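Side-chain contacts in toll-receptor-related 2 (Hydra vulgaris, PDB 4W8H), which probably relays signals inside the cell as a Toll-related membrane receptor, through the flavodoxin-like TIR domain that this chain represents: residues L107-K112 / V117-L122; R39-G44 / A48-D53. All blocks are in the same frame, centred on the assembly; numbering follows the deposited sequence. Where two conformers were deposited one is given.

Interaction 1 of 2, residues L107-K112 / V117-L122; sequences LDWCDK and VFWRNL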
loop_
_atom_site.group_PDB
_atom_site.type_symbol
_atom_site.label_atom_id
_atom_site.label_comp_id
_atom_site.label_asym_id
_atom_site.label_seq_id
_atom_site.Cartn_x
_atom_site.Cartn_y
_atom_site.Cartn_z
ATOM N N LEU A 107 8.115 -0.034 6.748
ATOM C CA LEU A 107 7.507 -0.404 8.020
ATOM C C LEU A 107 7.515 -1.928 8.120
ATOM O O LEU A 107 6.884 -2.605 7.307
ATOM C CB LEU A 107 6.071 0.119 8.126
ATOM C CG LEU A 107 5.947 1.612 7.983
ATOM C CD1 LEU A 107 4.489 2.002 7.977
ATOM C CD2 LEU A 107 6.713 2.369 9.044
ATOM N N ASP A 108 8.175 -2.455 9.143
ATOM C CA ASP A 108 8.436 -3.878 9.199
ATOM C C ASP A 108 7.431 -4.554 10.128
ATOM O O ASP A 108 7.659 -4.631 11.337
ATOM C CB ASP A 108 9.856 -4.141 9.701
ATOM C CG ASP A 108 10.264 -5.605 9.560
ATOM O OD1 ASP A 108 9.392 -6.459 9.265
ATOM O OD2 ASP A 108 11.467 -5.905 9.749
ATOM N N TRP A 109 6.350 -5.085 9.583
ATOM C CA TRP A 109 5.339 -5.791 10.392
ATOM C C TRP A 109 5.914 -7.082 10.936
ATOM O O TRP A 109 5.487 -7.567 11.995
ATOM C CB TRP A 109 4.103 -6.077 9.531
ATOM C CG TRP A 109 3.072 -6.936 10.202
ATOM C CD1 TRP A 109 2.871 -8.241 10.017
ATOM C CD2 TRP A 109 2.090 -6.502 11.149
ATOM N NE1 TRP A 109 1.841 -8.689 10.806
ATOM C CE2 TRP A 109 1.344 -7.627 11.501
ATOM C CE3 TRP A 109 1.783 -5.278 11.730
ATOM C CZ2 TRP A 109 0.301 -7.569 12.407
ATOM C CZ3 TRP A 109 0.762 -5.211 12.630
ATOM C CH2 TRP A 109 0.023 -6.354 12.967
ATOM N N CYS A 110 6.891 -7.655 10.274
ATOM C CA CYS A 110 7.453 -8.924 10.688
ATOM C C CYS A 110 8.302 -8.815 11.934
ATOM O O CYS A 110 8.541 -9.837 12.609
ATOM C CB CYS A 110 8.312 -9.478 9.562
ATOM S SG CYS A 110 7.451 -9.789 8.055
ATOM N N ASP A 111 8.797 -7.632 12.273
ATOM C CA ASP A 111 9.634 -7.432 13.458
ATOM C C ASP A 111 8.717 -7.312 14.673
ATOM O O ASP A 111 8.221 -6.234 15.011
ATOM C CB ASP A 111 10.438 -6.152 13.256
ATOM C CG ASP A 111 11.554 -5.966 14.277
ATOM O OD1 ASP A 111 11.479 -6.583 15.356
ATOM O OD2 ASP A 111 12.468 -5.165 13.990
ATOM N N LYS A 112 8.505 -8.441 15.347
ATOM C CA LYS A 112 7.449 -8.505 16.353
ATOM C C LYS A 112 7.697 -7.550 17.523
ATOM O O LYS A 112 6.759 -6.960 18.041
ATOM C CB LYS A 112 7.256 -9.933 16.868
ATOM C CG LYS A 112 6.751 -10.904 15.812
ATOM C CD LYS A 112 6.510 -12.273 16.394
ATOM C CE LYS A 112 6.472 -13.361 15.351
ATOM N NZ LYS A 112 5.446 -13.176 14.338
ATOM N N VAL A 117 4.828 -0.152 17.760
ATOM C CA VAL A 117 4.858 1.189 17.149
ATOM C C VAL A 117 4.470 1.224 15.658
ATOM O O VAL A 117 4.446 2.291 15.025
ATOM C CB VAL A 117 6.227 1.872 17.327
ATOM C CG1 VAL A 117 6.631 1.914 18.803
ATOM C CG2 VAL A 117 7.297 1.181 16.548
ATOM N N PHE A 118 4.141 0.075 15.105
ATOM C CA PHE A 118 3.760 -0.040 13.705
ATOM C C PHE A 118 2.628 0.907 13.321
ATOM O O PHE A 118 2.740 1.680 12.366
ATOM C CB PHE A 118 3.373 -1.494 13.400
ATOM C CG PHE A 118 3.027 -1.729 11.948
ATOM C CD1 PHE A 118 4.020 -2.032 11.029
ATOM C CD2 PHE A 118 1.730 -1.633 11.539
ATOM C CE1 PHE A 118 3.690 -2.244 9.684
ATOM C CE2 PHE A 118 1.391 -1.838 10.210
ATOM C CZ PHE A 118 2.369 -2.152 9.291
ATOM N N TRP A 119 1.501 0.839 14.023
ATOM C CA TRP A 119 0.352 1.616 13.592
ATOM C C TRP A 119 0.625 3.105 13.795
ATOM O O TRP A 119 0.264 3.898 12.962
ATOM C CB TRP A 119 -0.928 1.173 14.346
ATOM C CG TRP A 119 -1.261 -0.235 14.044
ATOM C CD1 TRP A 119 -1.199 -1.316 14.880
ATOM C CD2 TRP A 119 -1.686 -0.747 12.781
ATOM N NE1 TRP A 119 -1.576 -2.456 14.228
ATOM C CE2 TRP A 119 -1.879 -2.144 12.935
ATOM C CE3 TRP A 119 -1.956 -0.173 11.530
ATOM C CZ2 TRP A 119 -2.256 -2.968 11.883
ATOM C CZ3 TRP A 119 -2.403 -1.004 10.511
ATOM C CH2 TRP A 119 -2.516 -2.386 10.686
ATOM N N ARG A 120 1.250 3.481 14.903
ATOM C CA ARG A 120 1.645 4.860 15.157
ATOM C C ARG A 120 2.456 5.406 13.982
ATOM O O ARG A 120 2.237 6.509 13.505
ATOM C CB ARG A 120 2.469 4.932 16.447
ATOM C CG ARG A 120 3.020 6.302 16.797
ATOM C CD ARG A 120 4.108 6.157 17.886
ATOM N NE ARG A 120 5.360 5.575 17.376
ATOM C CZ ARG A 120 6.462 5.379 18.106
ATOM N NH1 ARG A 120 7.537 4.853 17.541
ATOM N NH2 ARG A 120 6.513 5.708 19.395
ATOM N N ASN A 121 3.431 4.629 13.557
ATOM C CA ASN A 121 4.295 5.081 12.475
ATOM C C ASN A 121 3.552 5.207 11.150
ATOM O O ASN A 121 3.730 6.178 10.412
ATOM C CB ASN A 121 5.481 4.120 12.300
ATOM C CG ASN A 121 6.469 4.174 13.461
ATOM O OD1 ASN A 121 6.438 5.077 14.302
ATOM N ND2 ASN A 121 7.344 3.186 13.503
ATOM N N LEU A 122 2.717 4.227 10.851
ATOM C CA LEU A 122 1.949 4.254 9.621
ATOM C C LEU A 122 1.026 5.475 9.594
ATOM O O LEU A 122 1.001 6.247 8.625
ATOM C CB LEU A 122 1.140 2.964 9.505
ATOM C CG LEU A 122 0.244 2.857 8.279
ATOM C CD1 LEU A 122 1.049 2.959 6.949
ATOM C CD2 LEU A 122 -0.527 1.554 8.270
#
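Leu-107 and Phe-118 bring their CA atoms to 6.8 Å where the short strand 107-108 runs into a type I turn, Asp-108 to Asp-111, beside helix 115-127. The Phe-118 ring is the centre of the contact. With CG anti to the backbone N (chi1 -177°), it reaches from the helix to the turn, and Trp-109 meets it edge-to-face: CE3 of Trp-109 sits over the middle of one face, 3.7 Å from Phe-118 CD2, with the planes 76° apart. The neighbouring atom of the indole, Trp-109 CZ3, goes on to Trp-119 CZ2 at 3.8 Å, an oblique meeting that completes a cluster of three aromatic side chains. Phe-118 and Trp-119 match the FW pair of TIR box 3, here in the last helix; Phe-118 packs on the edge strand and the turn after it, Trp-119 on the turn. Leu-107 supplies the aliphatic half. Its CB lies 3.7 Å from Phe-118 CE1, while its two methyls part: CD1 goes to Leu-122 CD1 at 3.7 Å, the two side chains crossing at about a right angle, and CD2 rests on Asn-121 CB at 3.9 Å. Phe-118 also touches Ile-90, and Leu-122 Ile-88, of strand 87-91. Around the indole of Trp-109 lie Trp-18 and Arg-115, the latter in a cation-pi contact, and Lys-26 is placed likewise against Trp-119.

Interaction 2 of 2, residues R39-G44 / A48-D53; sequences RDDTPG and AENIMD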
loop_
_atom_site.group_PDB
_atom_site.type_symbol
_atom_site.label_atom_id
_atom_site.label_comp_id
_atom_site.label_asym_id
_atom_site.label_seq_id
_atom_site.Cartn_x
_atom_site.Cartn_y
_atom_site.Cartn_z
ATOM N N ARG A 39 -13.674 -2.661 -3.528
ATOM C CA ARG A 39 -14.796 -1.729 -3.404
ATOM C C ARG A 39 -14.779 -0.663 -4.500
ATOM O O ARG A 39 -15.833 -0.329 -5.057
ATOM C CB ARG A 39 -14.754 -1.038 -2.049
ATOM C CG ARG A 39 -15.939 -0.103 -1.791
ATOM C CD ARG A 39 -15.817 0.566 -0.447
ATOM N NE ARG A 39 -14.598 1.346 -0.472
ATOM C CZ ARG A 39 -13.847 1.644 0.583
ATOM N NH1 ARG A 39 -14.211 1.267 1.811
ATOM N NH2 ARG A 39 -12.721 2.330 0.389
ATOM N N ASP A 40 -13.619 -0.080 -4.764
ATOM C CA ASP A 40 -13.522 1.158 -5.514
ATOM C C ASP A 40 -13.145 1.025 -6.990
ATOM O O ASP A 40 -13.234 1.994 -7.721
ATOM C CB ASP A 40 -12.549 2.113 -4.796
ATOM C CG ASP A 40 -12.981 2.405 -3.354
ATOM O OD1 ASP A 40 -14.182 2.699 -3.169
ATOM O OD2 ASP A 40 -12.133 2.329 -2.438
ATOM N N ASP A 41 -12.699 -0.153 -7.429
ATOM C CA ASP A 41 -12.368 -0.325 -8.841
ATOM C C ASP A 41 -13.647 -0.195 -9.645
ATOM O O ASP A 41 -14.737 -0.543 -9.205
ATOM C CB ASP A 41 -11.764 -1.703 -9.147
ATOM C CG ASP A 41 -10.279 -1.777 -8.937
ATOM O OD1 ASP A 41 -9.644 -0.781 -8.539
ATOM O OD2 ASP A 41 -9.712 -2.899 -9.105
ATOM N N THR A 42 -13.506 0.272 -10.877
ATOM C CA THR A 42 -14.615 0.370 -11.832
ATOM C C THR A 42 -14.656 -0.889 -12.705
ATOM O O THR A 42 -13.749 -1.149 -13.479
ATOM C CB THR A 42 -14.452 1.622 -12.719
ATOM O OG1 THR A 42 -14.473 2.798 -11.897
ATOM C CG2 THR A 42 -15.540 1.721 -13.749
ATOM N N PRO A 43 -15.752 -1.651 -12.629
ATOM C CA PRO A 43 -15.858 -2.789 -13.539
ATOM C C PRO A 43 -16.054 -2.326 -14.970
ATOM O O PRO A 43 -16.780 -1.380 -15.205
ATOM C CB PRO A 43 -17.082 -3.551 -13.037
ATOM C CG PRO A 43 -17.938 -2.471 -12.435
ATOM C CD PRO A 43 -16.994 -1.438 -11.876
ATOM N N GLY A 44 -15.395 -2.976 -15.921
ATOM C CA GLY A 44 -15.437 -2.599 -17.318
ATOM C C GLY A 44 -14.378 -1.636 -17.716
ATOM O O GLY A 44 -14.238 -1.386 -18.923
ATOM N N ALA A 48 -5.259 -1.088 -16.325
ATOM C CA ALA A 48 -4.395 0.067 -16.216
ATOM C C ALA A 48 -5.160 1.319 -15.816
ATOM O O ALA A 48 -4.625 2.172 -15.106
ATOM C CB ALA A 48 -3.664 0.332 -17.547
ATOM N N GLU A 49 -6.411 1.429 -16.252
ATOM C CA GLU A 49 -7.243 2.547 -15.856
ATOM C C GLU A 49 -7.530 2.531 -14.354
ATOM O O GLU A 49 -7.507 3.558 -13.698
ATOM C CB GLU A 49 -8.538 2.514 -16.631
ATOM C CG GLU A 49 -8.315 2.847 -18.102
ATOM C CD GLU A 49 -9.563 2.801 -18.926
ATOM O OE1 GLU A 49 -10.366 1.862 -18.806
ATOM O OE2 GLU A 49 -9.703 3.688 -19.809
ATOM N N ASN A 50 -7.845 1.367 -13.809
ATOM C CA ASN A 50 -8.089 1.252 -12.381
ATOM C C ASN A 50 -6.837 1.479 -11.561
ATOM O O ASN A 50 -6.920 2.042 -10.472
ATOM C CB ASN A 50 -8.769 -0.104 -12.096
ATOM C CG ASN A 50 -10.262 -0.033 -12.360
ATOM O OD1 ASN A 50 -10.911 0.952 -12.016
ATOM N ND2 ASN A 50 -10.812 -1.055 -12.977
ATOM N N ILE A 51 -5.690 1.011 -12.042
ATOM C CA ILE A 51 -4.407 1.321 -11.386
ATOM C C ILE A 51 -4.231 2.809 -11.285
ATOM O O ILE A 51 -3.903 3.343 -10.243
ATOM C CB ILE A 51 -3.248 0.652 -12.130
ATOM C CG1 ILE A 51 -3.296 -0.865 -11.948
ATOM C CG2 ILE A 51 -1.890 1.197 -11.634
ATOM C CD1 ILE A 51 -2.345 -1.658 -12.856
ATOM N N MET A 52 -4.409 3.501 -12.424
ATOM C CA MET A 52 -4.143 4.934 -12.476
ATOM C C MET A 52 -5.132 5.763 -11.681
ATOM O O MET A 52 -4.764 6.769 -11.102
ATOM C CB MET A 52 -4.058 5.407 -13.931
ATOM C CG MET A 52 -2.824 4.831 -14.604
ATOM S SD MET A 52 -1.241 5.289 -13.888
ATOM C CE MET A 52 -1.373 7.063 -13.848
ATOM N N ASP A 53 -6.393 5.366 -11.691
ATOM C CA ASP A 53 -7.369 6.051 -10.861
ATOM C C ASP A 53 -6.977 5.982 -9.382
ATOM O O ASP A 53 -7.041 6.994 -8.672
ATOM C CB ASP A 53 -8.787 5.511 -11.079
ATOM C CG ASP A 53 -9.480 6.119 -12.299
ATOM O OD1 ASP A 53 -9.003 7.122 -12.898
ATOM O OD2 ASP A 53 -10.534 5.566 -12.654
HETATM O O HOH W 1 -12.355 3.301 -10.176
HETATM O O HOH W 2 -7.081 -0.074 -8.528
#
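Asn-50 reaches out from helix 47-56 and takes both backbone polar groups of Thr-42 with its amide. OD1 of Asn-50 accepts from Thr-42 N at 2.9 Å, the donor lying above the carbonyl plane and not on a lone pair, while Asn-50 ND2 gives a nearly straight bond (175°) to Thr-42 O at 3.0 Å. With CG anti to the carbonyl carbon (chi1 -82°), the amide points at the loop, and the two bonds together fix its rotation. One water reinforces the grip: it donates to Asp-40 O, bonds Thr-42 OG1 at 2.8 Å and gives a weak bond to Asn-50 OD1. A second water donates both to Asp-41 OD1, at 2.7 Å, and to Asn-50 O, tying the carboxylate to the helix backbone. With an alanine at Asn-50 both bonds to Thr-42 go, which is likely to leave its N-H and C=O without these mates and the loop less firmly tied to the helix. Further out, the Asp-41 carboxylate stacks on the amide of Asn-50, planes 11° apart, with Asp-41 OD1 3.7 Å from Asn-50 CB. At the end of helix 37-40, Arg-39 grips Asp-40 in a side-on salt bridge, NE to OD1 and NH2 to OD2; Asp-40 OD2 also takes the N-H of Val-36, and Arg-39 NH1 forms a further salt bridge with Glu-28. The run Arg-39 to Gly-44 fits the RDxxPG signature of TIR box 2, and the connection it belongs to, leading from strand 34-35 to helix 47-56, is the BB loop of the TIR fold.

Overall arrangement
Interactions 1 and 2 lie on opposite sides of the chain's centre, their own centres about 29 Å apart and their nearest atoms about 15 Å apart, so neither touches the other. Each belongs to one edge of the five-stranded parallel sheet: 39-44 follows strand 34-35, outermost on one side, and 107-112 begins with strand 107-108, outermost on the other. The two also differ in kind. Interaction 1 is apolar and aromatic packing between an edge strand with its following turn and the C-terminal helix; interaction 2 is held by amide-to-backbone bonds and bridging waters. The sequences matching TIR boxes 2 and 3 thus sit far apart in the domain.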